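Local coordinates for structural protein ORF273 (Acidianus two-tailed virus, PDB 4ART) that is of unknown biochemical function but is a heat- and acid-stable structural protein of the virion with a new fold, at residues Y88-T93 with I113-K118. Numbering follows the deposited sequence.
With SO4 (sulfate ion), chain E.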
loop_
_atom_site.group_PDB
_atom_site.type_symbol
_atom_site.label_atom_id
_atom_site.label_comp_id
_atom_site.label_asym_id
_atom_site.label_seq_id
_atom_site.Cartn_x
_atom_site.Cartn_y
_atom_site.Cartn_z
ATOM N N TYR A 88 6.631 19.112 -14.257
ATOM C CA TYR A 88 8.053 18.769 -14.231
ATOM C C TYR A 88 8.360 17.642 -13.216
ATOM O O TYR A 88 9.233 16.799 -13.459
ATOM C CB TYR A 88 8.847 20.030 -13.875
ATOM C CG TYR A 88 10.350 19.882 -13.888
ATOM C CD1 TYR A 88 11.010 19.386 -15.008
ATOM C CD2 TYR A 88 11.124 20.317 -12.814
ATOM C CE1 TYR A 88 12.403 19.318 -15.056
ATOM C CE2 TYR A 88 12.523 20.255 -12.853
ATOM C CZ TYR A 88 13.154 19.755 -13.977
ATOM O OH TYR A 88 14.519 19.681 -14.029
ATOM N N ALA A 89 7.652 17.645 -12.076
ATOM C CA ALA A 89 7.821 16.659 -11.008
ATOM C C ALA A 89 6.490 16.302 -10.393
ATOM O O ALA A 89 5.607 17.162 -10.260
ATOM C CB ALA A 89 8.773 17.185 -9.932
ATOM N N PHE A 90 6.339 15.020 -10.032
ATOM C CA PHE A 90 5.155 14.481 -9.356
ATOM C C PHE A 90 5.570 14.182 -7.916
ATOM O O PHE A 90 6.613 13.593 -7.699
ATOM C CB PHE A 90 4.654 13.217 -10.067
ATOM C CG PHE A 90 3.501 12.521 -9.390
ATOM C CD1 PHE A 90 2.230 13.079 -9.396
ATOM C CD2 PHE A 90 3.683 11.303 -8.756
ATOM C CE1 PHE A 90 1.159 12.428 -8.775
ATOM C CE2 PHE A 90 2.621 10.654 -8.134
ATOM C CZ PHE A 90 1.354 11.204 -8.164
ATOM N N VAL A 91 4.786 14.646 -6.942
ATOM C CA VAL A 91 5.094 14.485 -5.524
ATOM C C VAL A 91 4.042 13.590 -4.869
ATOM O O VAL A 91 2.858 13.855 -4.981
ATOM C CB VAL A 91 5.191 15.848 -4.779
ATOM C CG1 VAL A 91 5.685 15.669 -3.346
ATOM C CG2 VAL A 91 6.058 16.842 -5.525
ATOM N N GLU A 92 4.499 12.543 -4.170
ATOM C CA GLU A 92 3.658 11.656 -3.380
ATOM C C GLU A 92 4.087 11.830 -1.916
ATOM O O GLU A 92 5.242 11.564 -1.561
ATOM C CB GLU A 92 3.802 10.196 -3.843
ATOM C CG GLU A 92 3.083 9.186 -2.966
ATOM C CD GLU A 92 2.926 7.786 -3.535
ATOM O OE1 GLU A 92 3.520 7.486 -4.597
ATOM O OE2 GLU A 92 2.205 6.979 -2.903
ATOM N N THR A 93 3.158 12.275 -1.075
ATOM C CA THR A 93 3.410 12.471 0.346
ATOM C C THR A 93 2.763 11.362 1.175
ATOM O O THR A 93 1.564 11.113 1.057
ATOM C CB THR A 93 2.969 13.862 0.776
ATOM O OG1 THR A 93 3.541 14.803 -0.127
ATOM C CG2 THR A 93 3.380 14.192 2.204
ATOM N N ILE A 113 4.921 1.066 -9.427
ATOM C CA ILE A 113 5.302 0.540 -10.746
ATOM C C ILE A 113 4.419 1.184 -11.810
ATOM O O ILE A 113 4.920 1.658 -12.836
ATOM C CB ILE A 113 5.259 -1.030 -10.769
ATOM C CG1 ILE A 113 6.546 -1.598 -10.164
ATOM C CG2 ILE A 113 5.064 -1.621 -12.199
ATOM C CD1 ILE A 113 7.880 -1.357 -10.977
ATOM N N SER A 114 3.112 1.250 -11.515
ATOM C CA SER A 114 2.104 1.842 -12.380
ATOM C C SER A 114 2.504 3.250 -12.793
ATOM O O SER A 114 2.443 3.578 -13.972
ATOM C CB SER A 114 0.738 1.863 -11.687
ATOM O OG SER A 114 0.270 0.562 -11.385
ATOM N N ASP A 115 2.892 4.074 -11.835
ATOM C CA ASP A 115 3.318 5.451 -12.065
ATOM C C ASP A 115 4.550 5.565 -12.952
ATOM O O ASP A 115 4.495 6.299 -13.933
ATOM C CB ASP A 115 3.547 6.195 -10.731
ATOM C CG ASP A 115 2.269 6.711 -10.069
ATOM O OD1 ASP A 115 1.259 6.826 -10.754
ATOM O OD2 ASP A 115 2.304 7.011 -8.869
ATOM N N ILE A 116 5.624 4.839 -12.652
ATOM C CA ILE A 116 6.883 4.891 -13.453
ATOM C C ILE A 116 6.667 4.423 -14.874
ATOM O O ILE A 116 7.182 5.038 -15.805
ATOM C CB ILE A 116 8.084 4.144 -12.798
ATOM C CG1 ILE A 116 8.201 4.470 -11.359
ATOM C CG2 ILE A 116 9.445 4.278 -13.544
ATOM C CD1 ILE A 116 7.995 3.275 -10.718
ATOM N N LEU A 117 5.916 3.336 -15.040
ATOM C CA LEU A 117 5.592 2.822 -16.361
ATOM C C LEU A 117 4.783 3.876 -17.136
ATOM O O LEU A 117 5.120 4.155 -18.282
ATOM C CB LEU A 117 4.773 1.526 -16.232
ATOM C CG LEU A 117 4.440 0.849 -17.556
ATOM C CD1 LEU A 117 5.709 0.444 -18.306
ATOM C CD2 LEU A 117 3.492 -0.321 -17.360
ATOM N N LYS A 118 3.732 4.459 -16.509
ATOM C CA LYS A 118 2.895 5.497 -17.124
ATOM C C LYS A 118 3.774 6.693 -17.527
ATOM O O LYS A 118 3.722 7.140 -18.671
ATOM C CB LYS A 118 1.788 5.946 -16.147
ATOM C CG LYS A 118 0.991 7.175 -16.593
ATOM C CD LYS A 118 -0.140 7.516 -15.625
ATOM C CE LYS A 118 0.260 8.339 -14.442
ATOM N NZ LYS A 118 -0.830 8.384 -13.430
HETATM S S SO4 E . 0.754 0.416 -7.478
HETATM O O1 SO4 E . 1.834 0.347 -8.445
HETATM O O2 SO4 E . 0.899 1.530 -6.551
HETATM O O3 SO4 E . -0.509 0.566 -8.205
HETATM O O4 SO4 E . 0.737 -0.814 -6.675
#
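Glu92 OE1, hydrogen-bonded to the hydroxyl of Tyr140, lies 4.5 Å from Asp115 OD2 across the contact between segments 88-93 and 113-118. This proximity may raise the pKa of either acid somewhat, an effect Lys118 probably offsets in Asp115. Asp115 OD2 also lies 3.7 Å from Phe90 CE2, in an oblique position relative to the ring, and the ring and carboxylate planes stand 73° apart. Phe90, two residues before Glu92 and pointing to the same side, reaches the helix because its CG is anti to the backbone N (chi1 175°), which carries the ring out from the strand; the ring of Phe119, on the same helix as Asp115, also packs edge-to-face with it. The other carboxylate oxygen, Asp115 OD1, makes a long salt bridge to Lys118 NZ at 3.7 Å, one helical turn further on. Strand 87-96 is an inner strand of a seven-stranded mixed sheet, flanked by the antiparallel strand 58-62 and the parallel strand 139-146, and helix 113-123 packs against one face of it; segments 88-93 and 113-118 bury 68 Å² between them. At the start of this strand Tyr88 and Ala89 both face Ile61 in a classic beta bulge. Near the N-terminal end of the helix a sulfate, probably from the crystallisation liquor, accepts a weak hydrogen bond from Ser114 N to its O1 (3.4 Å, 169°) and is also hydrogen-bonded to Ser112 OG.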